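Local coordinates for protein putative ABC transporter subunit, substrate-binding component (Rhodopseudomonas palustris, PDB 4EVS) that binds 4-hydroxybenzoate and probably hands such benzoate derivatives to an ABC transporter as its solute-binding component, at residues A[115-120]-A[292-297]; A[344-349]-A[355-360]. One frame throughout, in Å; residues are numbered along the deposited sequence.

Interaction 1. Residues A[115-120]-A[292-297]; sequences YIVRTS and ARLIYK. With SO4 (sulfate ion), chain D.
Leu294 on helix 283-302 reaches Val117 and Thr119 where the edge strand 116-118 of an alpha/beta domain, in a periplasmic binding protein of the leucine-binding family, runs out into a loop. The tight part of this helix-on-sheet contact is small and wholly buried. A single methyl, Leu294 CD1, serves both partners: it lies 3.8 Å from Val117 CG2 and meets Thr119 CG2 tip to tip at 3.6 Å. The threonine presents its methyl here because CG2 stands anti to the carbonyl carbon while OG1, with chi1 at 59°, turns elsewhere and is hydrogen-bonded to Ala287 O in the same helix. The apolar branch thus packs and the buried hydroxyl is satisfied. Val315 of helix 308-315 and Met318 in the loop after it also touch Leu294. No hydrogen bond crosses between the two segments, so the join is purely apolar. The loose side belongs to the partly exposed Arg293, whose chain runs away from the strand and bends at chi3 (-71°). Its guanidinium meets a sulfate, probably from the crystallisation liquor and also held by Tyr289 and His36; the anion approaches at the edge, where the modelled 2.4 Å from Arg293 NH2 to sulfate O2 is doubtfully short.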
ATOM      1  N   TYR A 115      18.450   0.686  -7.060  1.00 18.65           N
ATOM      2  CA  TYR A 115      17.759   1.866  -7.587  1.00 18.00           C
ATOM      3  C   TYR A 115      16.265   1.848  -7.313  1.00 18.56           C
ATOM      4  O   TYR A 115      15.495   2.348  -8.106  1.00 20.24           O
ATOM      5  CB  TYR A 115      18.024   2.097  -9.091  1.00 19.90           C
ATOM      6  CG  TYR A 115      19.478   2.259  -9.480  1.00 20.74           C
ATOM      7  CD1 TYR A 115      20.439   2.678  -8.549  1.00 21.83           C
ATOM      8  CD2 TYR A 115      19.881   2.015 -10.766  1.00 23.29           C
ATOM      9  CE1 TYR A 115      21.758   2.862  -8.903  1.00 24.08           C
ATOM     10  CE2 TYR A 115      21.195   2.213 -11.147  1.00 24.68           C
ATOM     11  CZ  TYR A 115      22.147   2.612 -10.198  1.00 26.36           C
ATOM     12  OH  TYR A 115      23.469   2.793 -10.576  1.00 28.68           O
ATOM     13  N   ILE A 116      15.863   1.262  -6.198  1.00 18.20           N
ATOM     14  CA  ILE A 116      14.464   1.263  -5.763  1.00 17.56           C
ATOM     15  C   ILE A 116      14.315   2.075  -4.494  1.00 16.90           C
ATOM     16  O   ILE A 116      15.107   1.917  -3.554  1.00 17.56           O
ATOM     17  CB  ILE A 116      13.923  -0.155  -5.514  1.00 17.40           C
ATOM     18  CG1 ILE A 116      13.969  -1.019  -6.777  1.00 18.33           C
ATOM     19  CG2 ILE A 116      12.500  -0.106  -4.868  1.00 19.53           C
ATOM     20  CD1 ILE A 116      13.705  -2.510  -6.561  1.00 19.81           C
ATOM     21  N   VAL A 117      13.272   2.902  -4.435  1.00 16.44           N
ATOM     22  CA  VAL A 117      12.832   3.517  -3.180  1.00 16.36           C
ATOM     23  C   VAL A 117      11.309   3.299  -3.117  1.00 16.42           C
ATOM     24  O   VAL A 117      10.633   3.330  -4.149  1.00 16.15           O
ATOM     25  CB  VAL A 117      13.233   5.001  -3.052  1.00 17.97           C
ATOM     26  CG1 VAL A 117      12.656   5.856  -4.202  1.00 20.43           C
ATOM     27  CG2 VAL A 117      12.890   5.521  -1.695  1.00 18.33           C
ATOM     28  N   ARG A 118      10.775   3.002  -1.928  1.00 15.29           N
ATOM     29  CA  ARG A 118       9.365   2.703  -1.762  1.00 14.60           C
ATOM     30  C   ARG A 118       8.685   3.703  -0.820  1.00 14.16           C
ATOM     31  O   ARG A 118       9.147   3.906   0.312  1.00 15.19           O
ATOM     32  CB  ARG A 118       9.201   1.288  -1.245  1.00 14.44           C
ATOM     33  CG  ARG A 118       7.771   0.925  -0.889  1.00 15.27           C
ATOM     34  CD  ARG A 118       7.521  -0.584  -0.905  1.00 15.33           C
ATOM     35  NE  ARG A 118       8.511  -1.320  -0.120  1.00 15.42           N
ATOM     36  CZ  ARG A 118       8.662  -2.638  -0.195  1.00 15.20           C
ATOM     37  NH1 ARG A 118       7.903  -3.382  -1.001  1.00 15.23           N
ATOM     38  NH2 ARG A 118       9.606  -3.217   0.493  1.00 15.61           N
ATOM     39  N   THR A 119       7.629   4.356  -1.324  1.00 14.38           N
ATOM     40  CA  THR A 119       6.849   5.340  -0.565  1.00 13.25           C
ATOM     41  C   THR A 119       5.469   4.814  -0.093  1.00 13.08           C
ATOM     42  O   THR A 119       4.638   5.584   0.386  1.00 15.46           O
ATOM     43  CB  THR A 119       6.683   6.628  -1.344  1.00 13.79           C
ATOM     44  OG1 THR A 119       6.021   6.333  -2.573  1.00 16.10           O
ATOM     45  CG2 THR A 119       8.069   7.283  -1.598  1.00 15.42           C
ATOM     46  N   SER A 120       5.230   3.512  -0.227  1.00 13.70           N
ATOM     47  CA  SER A 120       3.944   2.928   0.176  1.00 14.10           C
ATOM     48  C   SER A 120       4.042   2.382   1.619  1.00 14.32           C
ATOM     49  O   SER A 120       3.936   3.166   2.567  1.00 14.84           O
ATOM     50  CB  SER A 120       3.502   1.882  -0.865  1.00 13.94           C
ATOM     51  OG  SER A 120       4.444   0.827  -0.999  1.00 14.35           O
ATOM     52  N   ALA A 292       6.136  11.439  -6.037  1.00 15.94           N
ATOM     53  CA  ALA A 292       6.443  12.579  -6.878  1.00 16.73           C
ATOM     54  C   ALA A 292       7.431  13.517  -6.162  1.00 15.98           C
ATOM     55  O   ALA A 292       8.353  14.073  -6.788  1.00 17.53           O
ATOM     56  CB  ALA A 292       5.141  13.324  -7.257  1.00 17.34           C
ATOM     57  N   ARG A 293       7.247  13.714  -4.862  1.00 15.98           N
ATOM     58  CA  ARG A 293       8.199  14.519  -4.101  1.00 16.55           C
ATOM     59  C   ARG A 293       9.621  13.973  -4.257  1.00 16.98           C
ATOM     60  O   ARG A 293      10.570  14.713  -4.478  1.00 17.29           O
ATOM     61  CB  ARG A 293       7.844  14.518  -2.605  1.00 17.00           C
ATOM     62  CG  ARG A 293       8.764  15.337  -1.749  1.00 17.16           C
ATOM     63  CD  ARG A 293       8.494  15.234  -0.244  1.00 22.97           C
ATOM     64  NE  ARG A 293       7.246  15.928   0.131  1.00 30.07           N
ATOM     65  CZ  ARG A 293       7.142  17.232   0.370  1.00 30.14           C
ATOM     66  NH1 ARG A 293       8.202  18.081   0.290  1.00 33.42           N
ATOM     67  NH2 ARG A 293       5.954  17.711   0.670  1.00 32.25           N
ATOM     68  N   LEU A 294       9.779  12.660  -4.131  1.00 16.28           N
ATOM     69  CA  LEU A 294      11.106  12.065  -4.225  1.00 17.38           C
ATOM     70  C   LEU A 294      11.659  12.147  -5.653  1.00 17.38           C
ATOM     71  O   LEU A 294      12.849  12.426  -5.842  1.00 18.13           O
ATOM     72  CB  LEU A 294      11.146  10.638  -3.758  1.00 17.65           C
ATOM     73  CG  LEU A 294      10.888  10.377  -2.271  1.00 19.96           C
ATOM     74  CD1 LEU A 294      11.218   8.943  -1.848  1.00 21.65           C
ATOM     75  CD2 LEU A 294      11.509  11.358  -1.386  1.00 24.31           C
ATOM     76  N   ILE A 295      10.802  11.980  -6.668  1.00 16.55           N
ATOM     77  CA  ILE A 295      11.252  12.121  -8.053  1.00 17.18           C
ATOM     78  C   ILE A 295      11.706  13.551  -8.301  1.00 17.09           C
ATOM     79  O   ILE A 295      12.744  13.765  -8.908  1.00 17.61           O
ATOM     80  CB  ILE A 295      10.134  11.725  -9.040  1.00 17.24           C
ATOM     81  CG1 ILE A 295       9.908  10.216  -8.927  1.00 19.07           C
ATOM     82  CG2 ILE A 295      10.510  12.112 -10.513  1.00 19.84           C
ATOM     83  CD1 ILE A 295       8.648   9.687  -9.594  1.00 21.28           C
ATOM     84  N   TYR A 296      10.943  14.532  -7.807  1.00 17.30           N
ATOM     85  CA  TYR A 296      11.395  15.915  -7.966  1.00 17.57           C
ATOM     86  C   TYR A 296      12.768  16.145  -7.304  1.00 18.50           C
ATOM     87  O   TYR A 296      13.625  16.848  -7.870  1.00 20.48           O
ATOM     88  CB  TYR A 296      10.359  16.921  -7.501  1.00 18.09           C
ATOM     89  CG  TYR A 296       9.259  17.209  -8.515  1.00 18.45           C
ATOM     90  CD1 TYR A 296       8.674  16.193  -9.279  1.00 18.01           C
ATOM     91  CD2 TYR A 296       8.765  18.501  -8.683  1.00 17.70           C
ATOM     92  CE1 TYR A 296       7.666  16.479 -10.183  1.00 17.77           C
ATOM     93  CE2 TYR A 296       7.758  18.790  -9.577  1.00 16.77           C
ATOM     94  CZ  TYR A 296       7.209  17.790 -10.330  1.00 17.23           C
ATOM     95  OH  TYR A 296       6.181  18.057 -11.188  1.00 18.72           O
ATOM     96  N   LYS A 297      12.951  15.603  -6.103  1.00 18.80           N
ATOM     97  CA  LYS A 297      14.216  15.719  -5.392  1.00 19.16           C
ATOM     98  C   LYS A 297      15.376  15.060  -6.162  1.00 18.98           C
ATOM     99  O   LYS A 297      16.484  15.599  -6.232  1.00 20.10           O
ATOM    100  CB  LYS A 297      14.078  15.116  -4.010  1.00 19.09           C
ATOM    101  CG  LYS A 297      15.345  15.120  -3.182  1.00 24.21           C
ATOM    102  CD  LYS A 297      15.791  16.505  -2.804  1.00 29.86           C
ATOM    103  CE  LYS A 297      16.931  16.468  -1.750  1.00 31.57           C
ATOM    104  NZ  LYS A 297      16.875  17.688  -0.908  1.00 36.34           N
TER
HETATM  105  S   SO4 D 403       3.745  20.101   0.801  0.83 38.23           S
HETATM  106  O1  SO4 D 403       3.532  19.233  -0.378  0.83 35.12           O
HETATM  107  O2  SO4 D 403       5.002  19.798   1.467  0.83 41.61           O
HETATM  108  O3  SO4 D 403       3.847  21.468   0.292  0.83 41.34           O
HETATM  109  O4  SO4 D 403       2.717  20.022   1.841  0.83 40.04           O

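Interaction 2. Residues A[344-349]-A[355-360]; sequences EVEKQD and KEIETF
Glu344 and Lys355 form an antiparallel hydrogen-bonded pair in the beta hairpin of strands 335-348 and 351-363, part of the larger mixed sheet, where strand 335-348 also pairs antiparallel with strand 250-253. Their main chains exchange two bonds, Glu344 N to Lys355 O at 3.0 Å and Lys355 N to Glu344 O at 2.9 Å, each bent, with angles at the hydrogen of about 153° and 152°. From this pair the Lys355 side chain can be followed outward. Its CB sits 3.7 Å from Glu344 O and 4.1 Å from Glu346 CD, so the chain starts beside the neighbouring backbone. CG then stands anti to the backbone N (chi1 -174°) and the rest runs fully extended, carrying CD across the Glu346 carboxylate, with Lys355 CD 3.3 Å from Glu346 OE1. Beyond CE, the ammonium NZ pairs with the same oxygen, though only as a long salt bridge. Much of this grip is therefore aliphatic chain against carboxylate, on the protein's surface. Further along, Ile357 belongs to a classic beta bulge: both it and Glu358 face Leu342. Ile357 and Glu344 side chains pass at a slant, and the closest approach between them is Ile357 CD1 to Glu344 OE1 at 3.9 Å.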
ATOM      1  N   GLU A 344     -10.604   1.841  13.318  1.00 18.53           N
ATOM      2  CA  GLU A 344     -11.847   1.117  13.400  1.00 19.18           C
ATOM      3  C   GLU A 344     -12.830   1.723  12.436  1.00 18.80           C
ATOM      4  O   GLU A 344     -12.912   2.972  12.319  1.00 18.73           O
ATOM      5  CB  GLU A 344     -12.385   1.250  14.832  1.00 20.71           C
ATOM      6  CG  GLU A 344     -13.610   0.478  15.129  1.00 24.48           C
ATOM      7  CD  GLU A 344     -14.058   0.616  16.575  1.00 30.69           C
ATOM      8  OE1 GLU A 344     -13.263   1.064  17.418  1.00 33.82           O
ATOM      9  OE2 GLU A 344     -15.222   0.284  16.847  1.00 37.71           O
ATOM     10  N   VAL A 345     -13.543   0.871  11.707  1.00 17.77           N
ATOM     11  CA  VAL A 345     -14.571   1.411  10.788  1.00 17.30           C
ATOM     12  C   VAL A 345     -15.699   2.001  11.678  1.00 18.11           C
ATOM     13  O   VAL A 345     -16.200   1.297  12.571  1.00 18.73           O
ATOM     14  CB  VAL A 345     -15.142   0.327   9.857  1.00 17.59           C
ATOM     15  CG1 VAL A 345     -16.294   0.899   9.012  1.00 17.76           C
ATOM     16  CG2 VAL A 345     -14.036  -0.279   8.954  1.00 18.32           C
ATOM     17  N   GLU A 346     -16.047   3.274  11.458  1.00 19.72           N
ATOM     18  CA  GLU A 346     -17.052   3.984  12.255  1.00 21.46           C
ATOM     19  C   GLU A 346     -17.742   4.987  11.404  1.00 22.70           C
ATOM     20  O   GLU A 346     -17.231   5.380  10.366  1.00 22.49           O
ATOM     21  CB  GLU A 346     -16.390   4.719  13.453  1.00 22.02           C
ATOM     22  CG  GLU A 346     -15.583   3.856  14.364  1.00 27.24           C
ATOM     23  CD  GLU A 346     -15.177   4.531  15.671  1.00 32.28           C
ATOM     24  OE1 GLU A 346     -15.740   5.591  16.022  1.00 35.75           O
ATOM     25  OE2 GLU A 346     -14.290   3.960  16.366  1.00 36.85           O
ATOM     26  N   LYS A 347     -18.938   5.364  11.802  1.00 25.33           N
ATOM     27  CA  LYS A 347     -19.589   6.526  11.210  1.00 29.21           C
ATOM     28  C   LYS A 347     -19.064   7.797  11.816  1.00 32.21           C
ATOM     29  O   LYS A 347     -18.858   7.887  13.031  1.00 34.69           O
ATOM     30  CB  LYS A 347     -21.054   6.478  11.507  1.00 30.64           C
ATOM     31  CG  LYS A 347     -21.711   5.494  10.665  1.00 32.48           C
ATOM     32  CD  LYS A 347     -22.429   6.153   9.536  1.00 36.60           C
ATOM     33  CE  LYS A 347     -23.794   5.481   9.384  1.00 38.72           C
ATOM     34  NZ  LYS A 347     -24.715   6.255   8.517  1.00 42.48           N
ATOM     35  N   GLN A 348     -18.853   8.786  10.977  1.00 34.64           N
ATOM     36  CA  GLN A 348     -18.513  10.119  11.451  1.00 37.35           C
ATOM     37  C   GLN A 348     -19.218  11.111  10.546  1.00 38.14           C
ATOM     38  O   GLN A 348     -19.007  11.099   9.332  1.00 37.79           O
ATOM     39  CB  GLN A 348     -17.001  10.331  11.382  1.00 38.27           C
ATOM     40  CG  GLN A 348     -16.535  11.651  12.015  1.00 41.98           C
ATOM     41  CD  GLN A 348     -15.034  11.886  11.870  1.00 44.91           C
ATOM     42  OE1 GLN A 348     -14.240  11.534  12.767  1.00 47.87           O
ATOM     43  NE2 GLN A 348     -14.636  12.473  10.739  1.00 46.39           N
ATOM     44  N   ASP A 349     -20.040  11.986  11.136  1.00 39.93           N
ATOM     45  CA  ASP A 349     -20.771  12.981  10.351  1.00 40.84           C
ATOM     46  C   ASP A 349     -21.602  12.266   9.282  1.00 39.28           C
ATOM     47  O   ASP A 349     -21.670  12.701   8.134  1.00 40.41           O
ATOM     48  CB  ASP A 349     -19.800  13.983   9.671  1.00 42.55           C
ATOM     49  CG  ASP A 349     -18.794  14.632  10.654  1.00 46.08           C
ATOM     50  OD1 ASP A 349     -17.620  14.913  10.252  1.00 49.53           O
ATOM     51  OD2 ASP A 349     -19.190  14.888  11.820  1.00 52.33           O
ATOM     52  N   LYS A 355     -11.533   5.325  11.383  1.00 17.70           N
ATOM     53  CA  LYS A 355     -11.131   6.273  12.460  1.00 18.37           C
ATOM     54  C   LYS A 355      -9.837   5.840  13.120  1.00 17.93           C
ATOM     55  O   LYS A 355      -9.762   4.749  13.686  1.00 18.06           O
ATOM     56  CB  LYS A 355     -12.198   6.375  13.531  1.00 18.18           C
ATOM     57  CG  LYS A 355     -11.916   7.442  14.590  1.00 22.82           C
ATOM     58  CD  LYS A 355     -13.024   7.506  15.602  1.00 28.21           C
ATOM     59  CE  LYS A 355     -12.782   8.633  16.635  1.00 31.85           C
ATOM     60  NZ  LYS A 355     -13.746   8.541  17.768  1.00 36.22           N
ATOM     61  N   GLU A 356      -8.825   6.699  13.095  1.00 17.71           N
ATOM     62  CA  GLU A 356      -7.563   6.403  13.727  1.00 17.90           C
ATOM     63  C   GLU A 356      -7.701   6.542  15.240  1.00 18.66           C
ATOM     64  O   GLU A 356      -8.034   7.620  15.743  1.00 21.27           O
ATOM     65  CB  GLU A 356      -6.447   7.310  13.188  1.00 18.32           C
ATOM     66  CG  GLU A 356      -6.123   7.044  11.710  1.00 18.34           C
ATOM     67  CD  GLU A 356      -5.106   8.020  11.056  1.00 19.76           C
ATOM     68  OE1 GLU A 356      -4.928   9.134  11.587  1.00 20.55           O
ATOM     69  OE2 GLU A 356      -4.511   7.625  10.006  1.00 19.23           O
ATOM     70  N   ILE A 357      -7.462   5.439  15.950  1.00 17.85           N
ATOM     71  CA  ILE A 357      -7.658   5.415  17.374  1.00 18.48           C
ATOM     72  C   ILE A 357      -6.384   5.103  18.194  1.00 18.35           C
ATOM     73  O   ILE A 357      -6.418   5.182  19.430  1.00 21.89           O
ATOM     74  CB  ILE A 357      -8.814   4.438  17.760  1.00 18.83           C
ATOM     75  CG1 ILE A 357      -8.506   2.980  17.336  1.00 20.27           C
ATOM     76  CG2 ILE A 357     -10.157   4.925  17.236  1.00 21.31           C
ATOM     77  CD1 ILE A 357      -9.538   1.964  17.890  1.00 21.82           C
ATOM     78  N   GLU A 358      -5.282   4.760  17.525  1.00 18.74           N
ATOM     79  CA  GLU A 358      -3.996   4.584  18.185  1.00 18.42           C
ATOM     80  C   GLU A 358      -2.898   4.743  17.127  1.00 17.83           C
ATOM     81  O   GLU A 358      -3.121   4.450  15.954  1.00 18.96           O
ATOM     82  CB  GLU A 358      -3.942   3.209  18.852  1.00 19.46           C
ATOM     83  CG  GLU A 358      -2.753   2.967  19.738  1.00 21.23           C
ATOM     84  CD  GLU A 358      -2.776   1.608  20.415  1.00 24.02           C
ATOM     85  OE1 GLU A 358      -3.693   0.805  20.131  1.00 27.12           O
ATOM     86  OE2 GLU A 358      -1.845   1.348  21.210  1.00 29.19           O
ATOM     87  N   THR A 359      -1.740   5.221  17.561  1.00 17.16           N
ATOM     88  CA  THR A 359      -0.582   5.457  16.703  1.00 17.46           C
ATOM     89  C   THR A 359       0.568   4.599  17.217  1.00 17.71           C
ATOM     90  O   THR A 359       0.864   4.585  18.403  1.00 18.00           O
ATOM     91  CB  THR A 359      -0.178   6.926  16.734  1.00 18.05           C
ATOM     92  OG1 THR A 359      -1.284   7.736  16.278  1.00 19.91           O
ATOM     93  CG2 THR A 359       1.025   7.206  15.817  1.00 19.48           C
ATOM     94  N   PHE A 360       1.266   3.949  16.291  1.00 17.85           N
ATOM     95  CA  PHE A 360       2.534   3.238  16.576  1.00 16.90           C
ATOM     96  C   PHE A 360       3.631   3.944  15.731  1.00 17.49           C
ATOM     97  O   PHE A 360       3.662   3.809  14.495  1.00 16.97           O
ATOM     98  CB  PHE A 360       2.424   1.770  16.210  1.00 16.87           C
ATOM     99  CG  PHE A 360       1.384   1.035  16.966  1.00 19.67           C
ATOM    100  CD1 PHE A 360       1.691   0.461  18.179  1.00 23.54           C
ATOM    101  CD2 PHE A 360       0.088   0.927  16.489  1.00 19.58           C
ATOM    102  CE1 PHE A 360       0.724  -0.229  18.875  1.00 24.43           C
ATOM    103  CE2 PHE A 360      -0.875   0.255  17.227  1.00 21.01           C
ATOM    104  CZ  PHE A 360      -0.541  -0.329  18.394  1.00 24.47           C
TER

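Interactions 1 and 2 illustrate how one binding protein combines a buried apolar join with a solvent-facing polar one. Their centres lie 28 Å apart and their nearest atoms about 12 Å, so neither touches the other. They belong to different sheets: 115-120 contributes the outermost strand of the six-stranded sheet, whereas 344-349 and 355-360 pair within the larger mixed sheet. The strand of 344-349 nevertheless connects the two regions, because its earlier residues His335 and Gln338 hydrogen-bond to Arg118 and Ser120. In interaction 1 the Thr119 side chain is about 13 Å from bound 4-hydroxybenzoate, and 115-120 leads directly into pocket residue Phe121.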